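PDB 4Z9N: amino acid ABC transporter, periplasmic amino acid-binding protein, which probably captures small peptide-like or amino acid solutes in the periplasm for an ABC importer, and is seen here with glutathione bound. Local coordinates for residues L77-W91 with K210-W224. Numbering follows the deposited sequence.
Sequences LQSGEVDVLIRNTTW and KEPFGLTVRQGDARW. With NA (sodium ion), chain K; GSH (glutathione), chain U.
The Phe213 ring lies against the backbone of Asn88. Asn88 CA stands over one ring face, 3.7 Å from the centroid of the Phe213 ring, a CH-pi contact. Asn88 CB touches the same ring at CE2. The amide turns away to glutathione, and Asn88 ND2 donates to GSH O2 at 2.9 Å. With chi1 at 51°, Asn88 CG lies between its own backbone N and carbonyl carbon, which leads the amide off the ring. Thr90 OG1 donates to the anti lone pair of Glu211 OE1 and accepts from GSH N1 at 3.0 Å. Glu211, held by Thr142 and Ser209, positions this hydroxyl; its negative charge nearby would probably favour a protonated amino group on the ligand. Thr90 N and the Arg87 guanidinium add further bonds to glutathione.

Two single backbone bridges tie the segments together, one of them at the pocket. Leu85 and Thr216 form an antiparallel hydrogen-bonded pair. Past a loop, Thr89 O accepts from Gly214 N, and Pro212 O from Trp91 N. Water 3 links the segments, accepting from Arg87 N and Thr89 N and donating to Gly214 O.

At the far end, Arg218 gathers the turn after helix 73-78. A bend at chi3 (-66°) brings Arg218 NH1 to Leu77 O and Val82 O, each at 2.9 Å, with both oxygens in the guanidinium plane. Trp224 NE1 meets Asp83 O at 3.0 Å from above the carbonyl plane. Asp83 itself forms a salt bridge with Lys18.

Gln219 joins Asp96, Leu101, Asp102 and Asp226 of the second subunit at a sodium site. As in the periplasmic binding protein fold, short strand 84-85 lies between parallel strand 21-25 and antiparallel strand 211-218, which also pairs with strand 101-117. Ile86 and Leu215 pack together on Tyr48 of helix 44-57.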
loop_
_atom_site.group_PDB
_atom_site.type_symbol
_atom_site.label_atom_id
_atom_site.label_comp_id
_atom_site.label_asym_id
_atom_site.label_seq_id
_atom_site.Cartn_x
_atom_site.Cartn_y
_atom_site.Cartn_z
ATOM N N LEU D 77 -5.827 5.041 -21.416
ATOM C CA LEU D 77 -5.720 5.912 -20.251
ATOM C C LEU D 77 -4.790 7.097 -20.545
ATOM O O LEU D 77 -5.097 8.237 -20.192
ATOM C CB LEU D 77 -5.227 5.125 -19.035
ATOM C CG LEU D 77 -5.068 5.859 -17.696
ATOM C CD1 LEU D 77 -6.388 6.470 -17.221
ATOM C CD2 LEU D 77 -4.510 4.915 -16.632
ATOM N N GLN D 78 -3.665 6.829 -21.206
ATOM C CA GLN D 78 -2.706 7.889 -21.521
ATOM C C GLN D 78 -3.320 8.960 -22.402
ATOM O O GLN D 78 -2.995 10.135 -22.278
ATOM C CB GLN D 78 -1.471 7.313 -22.222
ATOM C CG GLN D 78 -0.605 6.422 -21.354
ATOM C CD GLN D 78 0.453 5.695 -22.179
ATOM O OE1 GLN D 78 1.601 5.533 -21.753
ATOM N NE2 GLN D 78 0.073 5.273 -23.374
ATOM N N SER D 79 -4.209 8.545 -23.294
ATOM C CA SER D 79 -4.751 9.448 -24.302
ATOM C C SER D 79 -5.855 10.318 -23.706
ATOM O O SER D 79 -6.250 11.330 -24.287
ATOM C CB SER D 79 -5.294 8.658 -25.489
ATOM O OG SER D 79 -6.549 8.073 -25.157
ATOM N N GLY D 80 -6.362 9.913 -22.551
ATOM C CA GLY D 80 -7.481 10.611 -21.950
ATOM C C GLY D 80 -8.830 10.020 -22.316
ATOM O O GLY D 80 -9.873 10.532 -21.899
ATOM N N GLU D 81 -8.824 8.938 -23.092
ATOM C CA GLU D 81 -10.085 8.348 -23.527
ATOM C C GLU D 81 -10.843 7.809 -22.309
ATOM O O GLU D 81 -12.071 7.899 -22.260
ATOM C CB GLU D 81 -9.867 7.240 -24.558
ATOM C CG GLU D 81 -11.119 6.388 -24.820
ATOM C CD GLU D 81 -10.909 5.294 -25.859
ATOM O OE1 GLU D 81 -11.886 4.559 -26.144
ATOM O OE2 GLU D 81 -9.779 5.172 -26.382
ATOM N N VAL D 82 -10.116 7.259 -21.335
ATOM C CA VAL D 82 -10.738 6.887 -20.062
ATOM C C VAL D 82 -10.113 7.694 -18.937
ATOM O O VAL D 82 -8.955 8.118 -19.022
ATOM C CB VAL D 82 -10.643 5.359 -19.759
ATOM C CG1 VAL D 82 -11.327 4.553 -20.860
ATOM C CG2 VAL D 82 -9.187 4.909 -19.556
ATOM N N ASP D 83 -10.895 7.890 -17.882
ATOM C CA ASP D 83 -10.490 8.670 -16.719
ATOM C C ASP D 83 -9.730 7.816 -15.701
ATOM O O ASP D 83 -8.929 8.334 -14.927
ATOM C CB ASP D 83 -11.726 9.292 -16.054
ATOM C CG ASP D 83 -12.537 10.148 -17.015
ATOM O OD1 ASP D 83 -11.945 11.002 -17.707
ATOM O OD2 ASP D 83 -13.768 9.957 -17.085
ATOM N N VAL D 84 -10.002 6.515 -15.700
ATOM C CA VAL D 84 -9.398 5.571 -14.758
ATOM C C VAL D 84 -9.416 4.183 -15.398
ATOM O O VAL D 84 -10.286 3.876 -16.220
ATOM C CB VAL D 84 -10.142 5.568 -13.382
ATOM C CG1 VAL D 84 -11.593 5.125 -13.545
ATOM C CG2 VAL D 84 -9.407 4.707 -12.329
ATOM N N LEU D 85 -8.432 3.366 -15.040
ATOM C CA LEU D 85 -8.335 1.998 -15.526
ATOM C C LEU D 85 -8.414 1.051 -14.345
ATOM O O LEU D 85 -7.540 1.060 -13.486
ATOM C CB LEU D 85 -7.028 1.781 -16.293
ATOM C CG LEU D 85 -6.762 0.365 -16.800
ATOM C CD1 LEU D 85 -7.719 0.000 -17.960
ATOM C CD2 LEU D 85 -5.295 0.245 -17.267
ATOM N N ILE D 86 -9.479 0.265 -14.287
ATOM C CA ILE D 86 -9.667 -0.685 -13.203
ATOM C C ILE D 86 -9.949 -2.003 -13.885
ATOM O O ILE D 86 -11.068 -2.272 -14.278
ATOM C CB ILE D 86 -10.784 -0.259 -12.258
ATOM C CG1 ILE D 86 -10.502 1.154 -11.754
ATOM C CG2 ILE D 86 -10.844 -1.221 -11.052
ATOM C CD1 ILE D 86 -11.560 1.724 -10.822
ATOM N N ARG D 87 -8.907 -2.806 -14.068
ATOM C CA ARG D 87 -8.993 -3.907 -15.013
ATOM C C ARG D 87 -7.885 -4.921 -14.772
ATOM O O ARG D 87 -7.040 -5.125 -15.641
ATOM C CB ARG D 87 -8.931 -3.352 -16.453
ATOM C CG ARG D 87 -9.050 -4.384 -17.588
ATOM C CD ARG D 87 -8.145 -4.001 -18.742
ATOM N NE ARG D 87 -7.991 -5.064 -19.739
ATOM C CZ ARG D 87 -7.189 -6.117 -19.581
ATOM N NH1 ARG D 87 -6.514 -6.276 -18.448
ATOM N NH2 ARG D 87 -7.092 -7.029 -20.546
ATOM N N ASN D 88 -7.912 -5.561 -13.600
ATOM C CA ASN D 88 -6.992 -6.662 -13.262
ATOM C C ASN D 88 -5.586 -6.405 -13.803
ATOM O O ASN D 88 -4.959 -7.287 -14.378
ATOM C CB ASN D 88 -7.543 -8.048 -13.761
ATOM C CG ASN D 88 -7.962 -8.073 -15.257
ATOM O OD1 ASN D 88 -8.901 -7.384 -15.682
ATOM N ND2 ASN D 88 -7.298 -8.935 -16.041
ATOM N N THR D 89 -5.107 -5.183 -13.578
ATOM C CA THR D 89 -3.861 -4.689 -14.150
ATOM C C THR D 89 -2.779 -4.568 -13.079
ATOM O O THR D 89 -2.910 -3.814 -12.110
ATOM C CB THR D 89 -4.080 -3.330 -14.833
ATOM O OG1 THR D 89 -4.843 -3.496 -16.046
ATOM C CG2 THR D 89 -2.758 -2.659 -15.120
ATOM N N THR D 90 -1.703 -5.322 -13.257
ATOM C CA THR D 90 -0.677 -5.418 -12.224
ATOM C C THR D 90 0.165 -4.141 -12.100
ATOM O O THR D 90 0.649 -3.598 -13.088
ATOM C CB THR D 90 0.235 -6.627 -12.502
ATOM O OG1 THR D 90 -0.555 -7.822 -12.484
ATOM C CG2 THR D 90 1.345 -6.721 -11.453
ATOM N N TRP D 91 0.293 -3.647 -10.874
ATOM C CA TRP D 91 1.242 -2.579 -10.542
ATOM C C TRP D 91 2.668 -3.125 -10.584
ATOM O O TRP D 91 3.012 -4.017 -9.805
ATOM C CB TRP D 91 0.937 -2.039 -9.146
ATOM C CG TRP D 91 1.661 -0.786 -8.712
ATOM C CD1 TRP D 91 2.773 -0.191 -9.270
ATOM C CD2 TRP D 91 1.287 0.015 -7.607
ATOM N NE1 TRP D 91 3.090 0.963 -8.564
ATOM C CE2 TRP D 91 2.195 1.090 -7.528
ATOM C CE3 TRP D 91 0.259 -0.075 -6.660
ATOM C CZ2 TRP D 91 2.094 2.068 -6.550
ATOM C CZ3 TRP D 91 0.167 0.891 -5.691
ATOM C CH2 TRP D 91 1.070 1.958 -5.648
ATOM N N LYS D 210 4.065 -12.155 -8.046
ATOM C CA LYS D 210 3.192 -11.212 -7.362
ATOM C C LYS D 210 2.435 -10.396 -8.404
ATOM O O LYS D 210 3.045 -9.824 -9.318
ATOM C CB LYS D 210 4.004 -10.281 -6.455
ATOM C CG LYS D 210 4.586 -10.983 -5.235
ATOM C CD LYS D 210 5.422 -10.015 -4.393
ATOM C CE LYS D 210 6.774 -9.774 -5.052
ATOM N NZ LYS D 210 7.675 -9.047 -4.063
ATOM N N GLU D 211 1.110 -10.345 -8.280
ATOM C CA GLU D 211 0.295 -9.583 -9.226
ATOM C C GLU D 211 -0.704 -8.707 -8.479
ATOM O O GLU D 211 -1.891 -9.034 -8.361
ATOM C CB GLU D 211 -0.452 -10.507 -10.207
ATOM C CG GLU D 211 0.418 -11.536 -10.896
ATOM C CD GLU D 211 1.139 -11.042 -12.152
ATOM O OE1 GLU D 211 0.932 -9.890 -12.601
ATOM O OE2 GLU D 211 1.930 -11.848 -12.700
ATOM N N PRO D 212 -0.220 -7.590 -7.928
ATOM C CA PRO D 212 -1.141 -6.668 -7.260
ATOM C C PRO D 212 -1.944 -5.838 -8.276
ATOM O O PRO D 212 -1.368 -5.050 -9.038
ATOM C CB PRO D 212 -0.197 -5.804 -6.404
ATOM C CG PRO D 212 1.122 -5.816 -7.189
ATOM C CD PRO D 212 1.194 -7.224 -7.745
ATOM N N PHE D 213 -3.264 -6.029 -8.303
ATOM C CA PHE D 213 -4.128 -5.306 -9.252
ATOM C C PHE D 213 -4.252 -3.862 -8.785
ATOM O O PHE D 213 -4.657 -3.625 -7.643
ATOM C CB PHE D 213 -5.526 -5.936 -9.336
ATOM C CG PHE D 213 -5.549 -7.327 -9.920
ATOM C CD1 PHE D 213 -4.383 -7.924 -10.394
ATOM C CD2 PHE D 213 -6.747 -8.029 -10.008
ATOM C CE1 PHE D 213 -4.406 -9.221 -10.931
ATOM C CE2 PHE D 213 -6.790 -9.331 -10.537
ATOM C CZ PHE D 213 -5.608 -9.916 -11.020
ATOM N N GLY D 214 -3.919 -2.910 -9.652
ATOM C CA GLY D 214 -3.862 -1.508 -9.253
ATOM C C GLY D 214 -4.904 -0.611 -9.879
ATOM O O GLY D 214 -5.323 -0.824 -11.003
ATOM N N LEU D 215 -5.365 0.365 -9.099
ATOM C CA LEU D 215 -6.262 1.400 -9.581
ATOM C C LEU D 215 -5.429 2.422 -10.328
ATOM O O LEU D 215 -4.674 3.180 -9.718
ATOM C CB LEU D 215 -7.002 2.035 -8.403
ATOM C CG LEU D 215 -7.712 0.984 -7.542
ATOM C CD1 LEU D 215 -8.312 1.628 -6.319
ATOM C CD2 LEU D 215 -8.778 0.241 -8.343
ATOM N N THR D 216 -5.546 2.435 -11.651
ATOM C CA THR D 216 -4.516 3.064 -12.473
ATOM C C THR D 216 -4.990 4.406 -13.019
ATOM O O THR D 216 -6.072 4.486 -13.571
ATOM C CB THR D 216 -4.125 2.113 -13.614
ATOM O OG1 THR D 216 -3.833 0.827 -13.045
ATOM C CG2 THR D 216 -2.898 2.627 -14.370
ATOM N N VAL D 217 -4.201 5.458 -12.808
ATOM C CA VAL D 217 -4.540 6.806 -13.267
ATOM C C VAL D 217 -3.328 7.430 -13.958
ATOM O O VAL D 217 -2.212 6.911 -13.868
ATOM C CB VAL D 217 -5.011 7.727 -12.112
ATOM C CG1 VAL D 217 -6.352 7.260 -11.522
ATOM C CG2 VAL D 217 -3.942 7.813 -11.022
ATOM N N ARG D 218 -3.550 8.549 -14.635
ATOM C CA ARG D 218 -2.443 9.312 -15.212
ATOM C C ARG D 218 -1.670 10.022 -14.100
ATOM O O ARG D 218 -2.256 10.441 -13.108
ATOM C CB ARG D 218 -2.960 10.332 -16.237
ATOM C CG ARG D 218 -3.554 9.700 -17.481
ATOM C CD ARG D 218 -4.026 10.753 -18.480
ATOM N NE ARG D 218 -5.140 11.541 -17.974
ATOM C CZ ARG D 218 -6.414 11.176 -18.061
ATOM N NH1 ARG D 218 -6.744 10.023 -18.626
ATOM N NH2 ARG D 218 -7.360 11.956 -17.563
ATOM N N GLN D 219 -0.353 10.147 -14.267
ATOM C CA GLN D 219 0.447 11.071 -13.453
ATOM C C GLN D 219 0.011 12.522 -13.662
ATOM O O GLN D 219 -0.664 12.844 -14.638
ATOM C CB GLN D 219 1.940 10.935 -13.789
ATOM C CG GLN D 219 2.535 9.619 -13.329
ATOM C CD GLN D 219 4.019 9.468 -13.644
ATOM O OE1 GLN D 219 4.688 8.563 -13.118
ATOM N NE2 GLN D 219 4.540 10.346 -14.503
ATOM N N GLY D 220 0.394 13.403 -12.740
ATOM C CA GLY D 220 0.181 14.831 -12.911
ATOM C C GLY D 220 -1.183 15.385 -12.518
ATOM O O GLY D 220 -1.512 16.525 -12.842
ATOM N N ASP D 221 -1.984 14.585 -11.823
ATOM C CA ASP D 221 -3.265 15.068 -11.322
ATOM C C ASP D 221 -3.502 14.462 -9.938
ATOM O O ASP D 221 -4.176 13.436 -9.801
ATOM C CB ASP D 221 -4.398 14.712 -12.298
ATOM C CG ASP D 221 -5.706 15.400 -11.965
ATOM O OD1 ASP D 221 -5.874 15.874 -10.813
ATOM O OD2 ASP D 221 -6.583 15.466 -12.862
ATOM N N ALA D 222 -2.922 15.091 -8.917
ATOM C CA ALA D 222 -2.969 14.563 -7.555
ATOM C C ALA D 222 -4.389 14.532 -7.013
ATOM O O ALA D 222 -4.762 13.601 -6.293
ATOM C CB ALA D 222 -2.070 15.387 -6.630
ATOM N N ARG D 223 -5.178 15.545 -7.360
ATOM C CA ARG D 223 -6.553 15.634 -6.881
ATOM C C ARG D 223 -7.359 14.431 -7.350
ATOM O O ARG D 223 -8.137 13.862 -6.575
ATOM C CB ARG D 223 -7.221 16.934 -7.366
ATOM N N TRP D 224 -7.176 14.054 -8.618
ATOM C CA TRP D 224 -7.880 12.904 -9.175
ATOM C C TRP D 224 -7.394 11.588 -8.559
ATOM O O TRP D 224 -8.205 10.706 -8.248
ATOM C CB TRP D 224 -7.739 12.855 -10.704
ATOM C CG TRP D 224 -8.500 11.717 -11.290
ATOM C CD1 TRP D 224 -7.993 10.669 -11.993
ATOM C CD2 TRP D 224 -9.913 11.486 -11.184
ATOM N NE1 TRP D 224 -9.000 9.803 -12.353
ATOM C CE2 TRP D 224 -10.190 10.286 -11.869
ATOM C CE3 TRP D 224 -10.973 12.195 -10.600
ATOM C CZ2 TRP D 224 -11.482 9.766 -11.975
ATOM C CZ3 TRP D 224 -12.259 11.676 -10.704
ATOM C CH2 TRP D 224 -12.502 10.478 -11.390
HETATM NA NA NA K . 4.320 6.743 -11.483
HETATM N N1 GSH U . -2.526 -8.863 -14.419
HETATM C CA1 GSH U . -1.831 -9.183 -15.667
HETATM C C1 GSH U . -1.290 -7.887 -16.266
HETATM O O11 GSH U . -0.529 -7.947 -17.271
HETATM O O12 GSH U . -1.602 -6.766 -15.774
HETATM C CB1 GSH U . -2.767 -9.834 -16.699
HETATM C CG1 GSH U . -3.922 -8.861 -17.008
HETATM C CD1 GSH U . -4.701 -9.390 -18.207
HETATM O OE1 GSH U . -4.865 -8.733 -19.189
HETATM N N2 GSH U . -5.254 -10.720 -18.120
HETATM C CA2 GSH U . -5.973 -11.229 -19.274
HETATM C C2 GSH U . -7.225 -10.398 -19.589
HETATM O O2 GSH U . -7.749 -9.668 -18.810
HETATM C CB2 GSH U . -6.257 -12.726 -19.110
HETATM S SG2 GSH U . -7.497 -13.056 -17.828
HETATM N N3 GSH U . -7.740 -10.498 -20.939
HETATM C CA3 GSH U . -8.905 -9.746 -21.318
HETATM C C3 GSH U . -8.585 -8.971 -22.596
HETATM O O31 GSH U . -9.533 -8.440 -23.232
HETATM O O32 GSH U . -7.388 -8.850 -23.000
HETATM O O HOH W 1 -9.725 11.429 -19.070
HETATM O O HOH W 2 -6.380 9.530 -14.995
HETATM O O HOH W 3 -6.641 -2.901 -12.304
#